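Local coordinates for glutamine aminotransferase class-II domain protein (Ruegeria pomeroyi, PDB 3MDN) that probably acts as a class-II glutamine amidotransferase of the YafJ type, releasing ammonia from glutamine for transfer to an acceptor, at the interface of chains A and B. Sequence-based numbering; all coordinates share one arbitrary frame. Chains: chain A/B, Glutamine aminotransferase class-II domain protein.

Contact 1: the interface of chains A and B. Residues chain A 50, 52, 54, 56-58, 79; chain B 78-79.
B:His78 presses its imidazole against the backbone of A:Gly58, at the two-fold interface between two copies of this class-II glutamine amidotransferase domain. The histidine ends helix 70-78 of chain B. It meets the loop and the start of strand 58-62 in chain A. The tight part lies around the ring. A:Gly58 CA sits over one face, 3.4 Å from the ring centroid and offset toward the rim, as a CH-pi contact. B:His78 NE2 donates a hydrogen bond of 3.1 Å to the backbone carbonyl A:Glu56 O. This bond is bent. The carbonyl is approached from above its plane, 57° out of it, and the acceptor also lies somewhat off the imidazole plane. A:Arg54 gives the histidine its aliphatic part: CG lies 3.8 Å from B:His78 CD2. The guanidinium is turned steeply to the ring, 78° between the planes. A:Trp50 has CG between its backbone N and carbonyl carbon (chi1 79°), and from there the far rim of the indole reaches the partner. Its CZ2 is 3.8 Å from B:His78 CB. The indole is itself covered within chain A, by A:Gly58 CA on one face and A:Val79 CG1 on the other. The looser side lies toward A:Asp52 and the valines. A:Asp52 OD2 comes only to 3.7 Å from the carbonyl B:His78 O. A:Val79 and B:Val79 touch lightly through their CG2 methyls, 3.9 Å apart.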
ATOM      1  N   TRP A  50      19.512  -7.919  -1.790  1.00 24.58           N
ATOM      2  CA  TRP A  50      20.287  -8.777  -2.695  1.00 24.40           C
ATOM      3  C   TRP A  50      21.390  -8.001  -3.345  1.00 25.08           C
ATOM      4  O   TRP A  50      21.280  -6.788  -3.543  1.00 24.72           O
ATOM      5  CB  TRP A  50      19.403  -9.387  -3.794  1.00 23.85           C
ATOM      6  CG  TRP A  50      19.066  -8.455  -4.949  1.00 22.52           C
ATOM      7  CD1 TRP A  50      19.702  -8.371  -6.168  1.00 22.02           C
ATOM      8  CD2 TRP A  50      17.994  -7.500  -4.996  1.00 22.27           C
ATOM      9  NE1 TRP A  50      19.105  -7.408  -6.952  1.00 20.41           N
ATOM     10  CE2 TRP A  50      18.049  -6.867  -6.269  1.00 22.31           C
ATOM     11  CE3 TRP A  50      17.000  -7.113  -4.085  1.00 24.72           C
ATOM     12  CZ2 TRP A  50      17.154  -5.875  -6.648  1.00 25.74           C
ATOM     13  CZ3 TRP A  50      16.113  -6.114  -4.449  1.00 25.18           C
ATOM     14  CH2 TRP A  50      16.196  -5.495  -5.727  1.00 26.61           C
ATOM     15  N   ASP A  52      23.782  -7.642  -6.742  1.00 27.58           N
ATOM     16  CA  ASP A  52      23.818  -7.935  -8.159  1.00 28.46           C
ATOM     17  C   ASP A  52      24.933  -7.135  -8.809  1.00 28.34           C
ATOM     18  O   ASP A  52      26.061  -7.600  -8.905  1.00 28.37           O
ATOM     19  CB  ASP A  52      22.475  -7.560  -8.817  1.00 28.41           C
ATOM     20  CG  ASP A  52      22.411  -7.990 -10.280  1.00 30.38           C
ATOM     21  OD1 ASP A  52      23.301  -8.760 -10.721  1.00 28.64           O
ATOM     22  OD2 ASP A  52      21.481  -7.551 -10.983  1.00 30.21           O
ATOM     23  N   ARG A  54      25.868  -3.829  -7.998  1.00 29.77           N
ATOM     24  CA  ARG A  54      26.453  -2.704  -7.274  1.00 30.15           C
ATOM     25  C   ARG A  54      27.073  -3.198  -5.966  1.00 29.99           C
ATOM     26  O   ARG A  54      26.656  -4.241  -5.443  1.00 30.28           O
ATOM     27  CB  ARG A  54      25.394  -1.617  -6.986  1.00 29.88           C
ATOM     28  CG  ARG A  54      24.509  -1.152  -8.187  1.00 28.76           C
ATOM     29  CD  ARG A  54      23.998   0.282  -7.951  1.00 28.39           C
ATOM     30  NE  ARG A  54      23.080   0.827  -8.978  1.00 26.05           N
ATOM     31  CZ  ARG A  54      23.453   1.619  -9.978  1.00 28.22           C
ATOM     32  NH1 ARG A  54      24.729   1.944 -10.105  1.00 26.57           N
ATOM     33  NH2 ARG A  54      22.553   2.106 -10.848  1.00 24.50           N
ATOM     34  N   GLU A  56      26.466  -1.831  -3.232  1.00 29.90           N
ATOM     35  CA  GLU A  56      25.289  -1.774  -2.312  1.00 30.27           C
ATOM     36  C   GLU A  56      24.265  -2.843  -2.679  1.00 29.28           C
ATOM     37  O   GLU A  56      24.100  -3.160  -3.827  1.00 29.92           O
ATOM     38  CB  GLU A  56      24.577  -0.415  -2.386  1.00 30.16           C
ATOM     39  CG  GLU A  56      25.428   0.823  -2.071  1.00 34.26           C
ATOM     40  CD  GLU A  56      26.537   1.080  -3.106  1.00 39.64           C
ATOM     41  OE1 GLU A  56      26.373   0.680  -4.290  1.00 40.50           O
ATOM     42  OE2 GLU A  56      27.568   1.706  -2.737  1.00 42.84           O
ATOM     43  N   PRO A  57      23.544  -3.383  -1.701  1.00 29.62           N
ATOM     44  CA  PRO A  57      22.443  -4.290  -2.030  1.00 29.27           C
ATOM     45  C   PRO A  57      21.184  -3.525  -2.488  1.00 29.51           C
ATOM     46  O   PRO A  57      20.895  -2.439  -1.995  1.00 29.54           O
ATOM     47  CB  PRO A  57      22.151  -4.958  -0.694  1.00 29.18           C
ATOM     48  CG  PRO A  57      22.445  -3.863   0.297  1.00 30.49           C
ATOM     49  CD  PRO A  57      23.653  -3.137  -0.247  1.00 28.47           C
ATOM     50  N   GLY A  58      20.431  -4.082  -3.424  1.00 29.98           N
ATOM     51  CA  GLY A  58      19.057  -3.604  -3.613  1.00 29.97           C
ATOM     52  C   GLY A  58      18.275  -4.025  -2.370  1.00 30.31           C
ATOM     53  O   GLY A  58      18.554  -5.081  -1.802  1.00 30.48           O
ATOM     54  N   VAL A  79      14.581 -11.644 -10.771  1.00 22.83           N
ATOM     55  CA  VAL A  79      15.906 -11.173 -10.425  1.00 23.98           C
ATOM     56  C   VAL A  79      16.750 -12.359  -9.947  1.00 24.63           C
ATOM     57  O   VAL A  79      16.287 -13.165  -9.142  1.00 24.31           O
ATOM     58  CB  VAL A  79      15.846 -10.067  -9.329  1.00 24.74           C
ATOM     59  CG1 VAL A  79      17.266  -9.717  -8.773  1.00 23.58           C
ATOM     60  CG2 VAL A  79      15.131  -8.854  -9.882  1.00 23.93           C
TER
ATOM     61  N   HIS B  78      18.695  -0.981  -9.470  1.00 20.07           N
ATOM     62  CA  HIS B  78      19.431  -2.251  -9.392  1.00 20.28           C
ATOM     63  C   HIS B  78      19.241  -3.265 -10.534  1.00 20.22           C
ATOM     64  O   HIS B  78      20.081  -4.126 -10.728  1.00 21.12           O
ATOM     65  CB  HIS B  78      19.199  -2.953  -8.041  1.00 18.34           C
ATOM     66  CG  HIS B  78      20.099  -2.470  -6.953  1.00 17.88           C
ATOM     67  ND1 HIS B  78      19.701  -1.553  -6.004  1.00 17.86           N
ATOM     68  CD2 HIS B  78      21.381  -2.769  -6.667  1.00 14.35           C
ATOM     69  CE1 HIS B  78      20.701  -1.301  -5.184  1.00 15.02           C
ATOM     70  NE2 HIS B  78      21.734  -2.031  -5.562  1.00 18.62           N
ATOM     71  N   VAL B  79      18.139  -3.186 -11.246  1.00 21.25           N
ATOM     72  CA  VAL B  79      17.847  -4.085 -12.365  1.00 20.89           C
ATOM     73  C   VAL B  79      18.259  -3.465 -13.704  1.00 20.84           C
ATOM     74  O   VAL B  79      17.962  -2.297 -13.979  1.00 20.30           O
ATOM     75  CB  VAL B  79      16.320  -4.382 -12.457  1.00 21.48           C
ATOM     76  CG1 VAL B  79      16.003  -5.112 -13.753  1.00 18.21           C
ATOM     77  CG2 VAL B  79      15.901  -5.219 -11.218  1.00 19.70           C
TER

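Contact 2: the interface of chains A and B. Residues chain A 60, 75, 79; chain B 60, 75, 79.
A:Tyr60 and B:Tyr60 meet through matching ring carbons at the two-fold interface of chains A and B. Each tyrosine stands on strand 58-62 of its own chain. In A:Tyr60, CB carries the ring away from the strand, with CG anti to the backbone N (chi1 -178°). CB and CG serve as the stalk of the ring; the touch comes farther out, at CE2, 3.8 Å from B:Tyr60 CE2. The hydroxyl OH at the tip lies beyond this touching carbon. The two side chains cross at a slant. A:Tyr60 CE2 lies at the edge of the B:Tyr60 ring and in its plane, so the rings do not stack face to face. Next to the tyrosines, A:Val75 and B:Val75 come together from helix 70-78 of each chain. Their CG1 methyls lie anti to the backbone N (chi1 166° in A:Val75), while the CG2 methyls point across the interface. A:Val75 CG2 is 3.9 Å from B:Val75 CG2. The pair A:Val79 and B:Val79 extends this row of paired residues just beyond the helix ends. All these meetings are van der Waals contacts between like residues, as expected along a two-fold axis. The patch supplies an apolar seam that joins the strand and helix of one subunit to their copies, and it probably helps to hold the pair together if this dimer also forms in solution.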
ATOM      1  N   TYR A  60      14.218  -4.438  -1.000  1.00 32.63           N
ATOM      2  CA  TYR A  60      12.789  -4.380  -1.235  1.00 33.19           C
ATOM      3  C   TYR A  60      12.126  -4.805   0.044  1.00 34.99           C
ATOM      4  O   TYR A  60      12.374  -5.930   0.533  1.00 33.83           O
ATOM      5  CB  TYR A  60      12.355  -5.329  -2.368  1.00 32.77           C
ATOM      6  CG  TYR A  60      10.859  -5.283  -2.697  1.00 31.87           C
ATOM      7  CD1 TYR A  60       9.898  -5.692  -1.766  1.00 32.29           C
ATOM      8  CD2 TYR A  60      10.411  -4.819  -3.929  1.00 32.28           C
ATOM      9  CE1 TYR A  60       8.535  -5.643  -2.051  1.00 32.28           C
ATOM     10  CE2 TYR A  60       9.041  -4.764  -4.238  1.00 33.74           C
ATOM     11  CZ  TYR A  60       8.107  -5.172  -3.291  1.00 35.10           C
ATOM     12  OH  TYR A  60       6.751  -5.121  -3.598  1.00 36.46           O
ATOM     13  N   VAL A  75       9.577  -9.477  -8.798  1.00 26.12           N
ATOM     14  CA  VAL A  75      10.988  -9.335  -8.464  1.00 27.01           C
ATOM     15  C   VAL A  75      11.656 -10.711  -8.158  1.00 27.07           C
ATOM     16  O   VAL A  75      12.722 -11.033  -8.705  1.00 27.17           O
ATOM     17  CB  VAL A  75      11.206  -8.362  -7.285  1.00 26.65           C
ATOM     18  CG1 VAL A  75      12.633  -8.491  -6.727  1.00 27.96           C
ATOM     19  CG2 VAL A  75      10.899  -6.926  -7.693  1.00 27.35           C
ATOM     20  N   VAL A  79      14.581 -11.644 -10.771  1.00 22.83           N
ATOM     21  CA  VAL A  79      15.906 -11.173 -10.425  1.00 23.98           C
ATOM     22  C   VAL A  79      16.750 -12.359  -9.947  1.00 24.63           C
ATOM     23  O   VAL A  79      16.287 -13.165  -9.142  1.00 24.31           O
ATOM     24  CB  VAL A  79      15.846 -10.067  -9.329  1.00 24.74           C
ATOM     25  CG1 VAL A  79      17.266  -9.717  -8.773  1.00 23.58           C
ATOM     26  CG2 VAL A  79      15.131  -8.854  -9.882  1.00 23.93           C
TER
ATOM     27  N   TYR B  60       6.303  -4.603 -12.740  1.00 30.19           N
ATOM     28  CA  TYR B  60       6.164  -3.902 -11.466  1.00 31.89           C
ATOM     29  C   TYR B  60       5.196  -2.763 -11.699  1.00 34.15           C
ATOM     30  O   TYR B  60       5.443  -1.908 -12.571  1.00 34.93           O
ATOM     31  CB  TYR B  60       7.495  -3.314 -11.008  1.00 30.35           C
ATOM     32  CG  TYR B  60       7.453  -2.688  -9.637  1.00 32.56           C
ATOM     33  CD1 TYR B  60       6.834  -1.450  -9.417  1.00 31.52           C
ATOM     34  CD2 TYR B  60       8.029  -3.342  -8.540  1.00 31.78           C
ATOM     35  CE1 TYR B  60       6.784  -0.890  -8.127  1.00 33.25           C
ATOM     36  CE2 TYR B  60       7.997  -2.795  -7.273  1.00 32.30           C
ATOM     37  CZ  TYR B  60       7.371  -1.577  -7.054  1.00 32.92           C
ATOM     38  OH  TYR B  60       7.366  -1.045  -5.773  1.00 30.18           O
ATOM     39  N   VAL B  75      14.446  -1.134  -7.287  1.00 25.37           N
ATOM     40  CA  VAL B  75      14.368  -1.920  -8.493  1.00 25.02           C
ATOM     41  C   VAL B  75      14.973  -1.190  -9.711  1.00 24.82           C
ATOM     42  O   VAL B  75      15.744  -1.795 -10.480  1.00 24.98           O
ATOM     43  CB  VAL B  75      12.911  -2.378  -8.729  1.00 25.14           C
ATOM     44  CG1 VAL B  75      12.696  -2.932 -10.145  1.00 25.33           C
ATOM     45  CG2 VAL B  75      12.513  -3.394  -7.654  1.00 24.58           C
ATOM     46  N   VAL B  79      18.139  -3.186 -11.246  1.00 21.25           N
ATOM     47  CA  VAL B  79      17.847  -4.085 -12.365  1.00 20.89           C
ATOM     48  C   VAL B  79      18.259  -3.465 -13.704  1.00 20.84           C
ATOM     49  O   VAL B  79      17.962  -2.297 -13.979  1.00 20.30           O
ATOM     50  CB  VAL B  79      16.320  -4.382 -12.457  1.00 21.48           C
ATOM     51  CG1 VAL B  79      16.003  -5.112 -13.753  1.00 18.21           C
ATOM     52  CG2 VAL B  79      15.901  -5.219 -11.218  1.00 19.70           C
TER

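Contact 3: the interface of chains A and B. Residues chain A 15, 17, 77-78; chain B 53-54, 56.
B:Arg54 inserts its guanidinium between the rings of A:Phe15 and A:His77, across the interface of two amidotransferase domains. Its chain runs extended from CG to NE (chi2 -174°, chi3 -178°), which carries the head group across to chain A. NH2 lies over the centre of the A:Phe15 ring, 3.2 Å from the centroid, in a cation-pi contact. On the opposite face, NE sits over the A:His77 ring, and the guanidinium and imidazole planes are nearly parallel, 4° apart. The same side of the guanidinium that holds NE and NH2 grips one backbone oxygen. B:Arg54 NE donates to A:His77 O at 2.6 Å, and NH2 donates to the same A:His77 O at 2.9 Å. Both bonds lie close to the guanidinium plane and should fix its rotation. NH2 also forms a salt bridge with A:Glu17 OE2 at 3.3 Å. B:Ala53 CB rests near the rim of A:Phe15, and A:His78 NE2 donates to B:Glu56 O, the two-fold twin of the bond in contact 1. A:Glu17 belongs to the second shell too. Its OE2 accepts a hydrogen bond of 2.7 Å from A:His77 ND1, on the syn side of the oxygen. This bond, nearly in the imidazole plane, probably holds the ring flat against the guanidinium, and the carboxylate probably steadies the arginine's charge. In the fold, A:His77 and A:His78 end helix 70-78, A:Phe15 closes strand 13-15, A:Glu17 lies in 3-10 helix 16-18, and B:Arg54 comes from the loop before strand 58-62.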
ATOM      1  N   PHE A  15      17.470 -17.397  -8.957  1.00 25.62           N
ATOM      2  CA  PHE A  15      16.351 -16.467  -8.841  1.00 25.76           C
ATOM      3  C   PHE A  15      16.013 -16.450  -7.367  1.00 25.91           C
ATOM      4  O   PHE A  15      16.110 -17.487  -6.692  1.00 25.18           O
ATOM      5  CB  PHE A  15      15.138 -16.936  -9.629  1.00 25.34           C
ATOM      6  CG  PHE A  15      15.335 -16.925 -11.107  1.00 27.50           C
ATOM      7  CD1 PHE A  15      15.258 -15.731 -11.823  1.00 28.36           C
ATOM      8  CD2 PHE A  15      15.557 -18.104 -11.794  1.00 27.58           C
ATOM      9  CE1 PHE A  15      15.430 -15.724 -13.203  1.00 28.69           C
ATOM     10  CE2 PHE A  15      15.721 -18.107 -13.168  1.00 29.77           C
ATOM     11  CZ  PHE A  15      15.664 -16.920 -13.878  1.00 28.89           C
ATOM     12  N   GLU A  17      13.257 -16.337  -5.778  1.00 29.76           N
ATOM     13  CA  GLU A  17      12.197 -17.269  -5.391  1.00 31.39           C
ATOM     14  C   GLU A  17      12.667 -18.730  -5.194  1.00 32.41           C
ATOM     15  O   GLU A  17      11.975 -19.501  -4.545  1.00 31.50           O
ATOM     16  CB  GLU A  17      11.085 -17.268  -6.421  1.00 30.82           C
ATOM     17  CG  GLU A  17      11.470 -17.939  -7.711  1.00 32.47           C
ATOM     18  CD  GLU A  17      10.373 -17.825  -8.768  1.00 31.89           C
ATOM     19  OE1 GLU A  17       9.267 -17.382  -8.419  1.00 33.70           O
ATOM     20  OE2 GLU A  17      10.612 -18.171  -9.935  1.00 29.72           O
ATOM     21  N   HIS A  77      10.728 -13.643  -9.012  1.00 24.56           N
ATOM     22  CA  HIS A  77      10.658 -14.562 -10.138  1.00 24.12           C
ATOM     23  C   HIS A  77      11.654 -14.146 -11.238  1.00 24.14           C
ATOM     24  O   HIS A  77      12.055 -14.982 -12.051  1.00 24.78           O
ATOM     25  CB  HIS A  77       9.211 -14.632 -10.656  1.00 24.36           C
ATOM     26  CG  HIS A  77       9.000 -15.488 -11.876  1.00 24.95           C
ATOM     27  ND1 HIS A  77       9.219 -16.851 -11.888  1.00 25.38           N
ATOM     28  CD2 HIS A  77       8.481 -15.186 -13.097  1.00 24.55           C
ATOM     29  CE1 HIS A  77       8.905 -17.340 -13.077  1.00 23.87           C
ATOM     30  NE2 HIS A  77       8.457 -16.351 -13.829  1.00 25.29           N
ATOM     31  N   HIS A  78      12.071 -12.877 -11.255  1.00 22.64           N
ATOM     32  CA  HIS A  78      12.879 -12.387 -12.371  1.00 22.21           C
ATOM     33  C   HIS A  78      14.315 -11.970 -12.024  1.00 22.53           C
ATOM     34  O   HIS A  78      15.167 -11.903 -12.901  1.00 22.11           O
ATOM     35  CB  HIS A  78      12.169 -11.218 -13.105  1.00 20.59           C
ATOM     36  CG  HIS A  78      11.101 -11.660 -14.071  1.00 18.92           C
ATOM     37  ND1 HIS A  78       9.768 -11.770 -13.720  1.00 16.03           N
ATOM     38  CD2 HIS A  78      11.174 -12.025 -15.372  1.00 14.87           C
ATOM     39  CE1 HIS A  78       9.073 -12.185 -14.763  1.00 14.18           C
ATOM     40  NE2 HIS A  78       9.903 -12.341 -15.778  1.00 15.54           N
TER
ATOM     41  N   ALA B  53      15.771 -12.400 -17.967  1.00 28.33           N
ATOM     42  CA  ALA B  53      16.263 -13.764 -18.072  1.00 29.70           C
ATOM     43  C   ALA B  53      15.203 -14.753 -18.574  1.00 30.11           C
ATOM     44  O   ALA B  53      15.509 -15.893 -18.838  1.00 30.29           O
ATOM     45  CB  ALA B  53      16.902 -14.210 -16.738  1.00 29.04           C
ATOM     46  N   ARG B  54      13.971 -14.301 -18.763  1.00 30.39           N
ATOM     47  CA  ARG B  54      12.901 -15.220 -19.160  1.00 31.23           C
ATOM     48  C   ARG B  54      12.204 -14.727 -20.434  1.00 31.24           C
ATOM     49  O   ARG B  54      12.338 -13.578 -20.803  1.00 31.38           O
ATOM     50  CB  ARG B  54      11.867 -15.375 -18.025  1.00 31.27           C
ATOM     51  CG  ARG B  54      12.438 -15.772 -16.656  1.00 32.10           C
ATOM     52  CD  ARG B  54      11.290 -16.051 -15.637  1.00 33.46           C
ATOM     53  NE  ARG B  54      11.764 -16.382 -14.280  1.00 28.40           N
ATOM     54  CZ  ARG B  54      12.057 -17.610 -13.857  1.00 31.41           C
ATOM     55  NH1 ARG B  54      11.961 -18.646 -14.686  1.00 29.94           N
ATOM     56  NH2 ARG B  54      12.473 -17.810 -12.594  1.00 29.19           N
ATOM     57  N   GLU B  56       8.996 -14.348 -20.688  1.00 29.87           N
ATOM     58  CA  GLU B  56       7.998 -13.380 -20.214  1.00 28.92           C
ATOM     59  C   GLU B  56       8.630 -12.133 -19.555  1.00 27.47           C
ATOM     60  O   GLU B  56       9.685 -12.222 -18.956  1.00 26.51           O
ATOM     61  CB  GLU B  56       7.041 -14.038 -19.215  1.00 29.36           C
ATOM     62  CG  GLU B  56       6.463 -15.371 -19.674  1.00 32.23           C
ATOM     63  CD  GLU B  56       7.471 -16.500 -19.663  1.00 37.38           C
ATOM     64  OE1 GLU B  56       8.463 -16.436 -18.893  1.00 40.00           O
ATOM     65  OE2 GLU B  56       7.276 -17.473 -20.424  1.00 40.42           O
TER

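Contact 1 and contact 2 are neighbours, with C-alpha centres about 8 Å apart, and share A:Val79 and B:Val79. Contact 3 lies about 10 Å from contact 2 and about 15 Å from contact 1. All three use helix 70-78 or the residue that follows it. Contact 2 brings like residues together near the two-fold axis. Contacts 1 and 3 flank it and use the same histidine and arginine with the chains exchanged, so each polar link recurs on the other side. The deposited assembly has four copies; the interface described joins chains A and B. The structure alone does not show whether that pairing is biological.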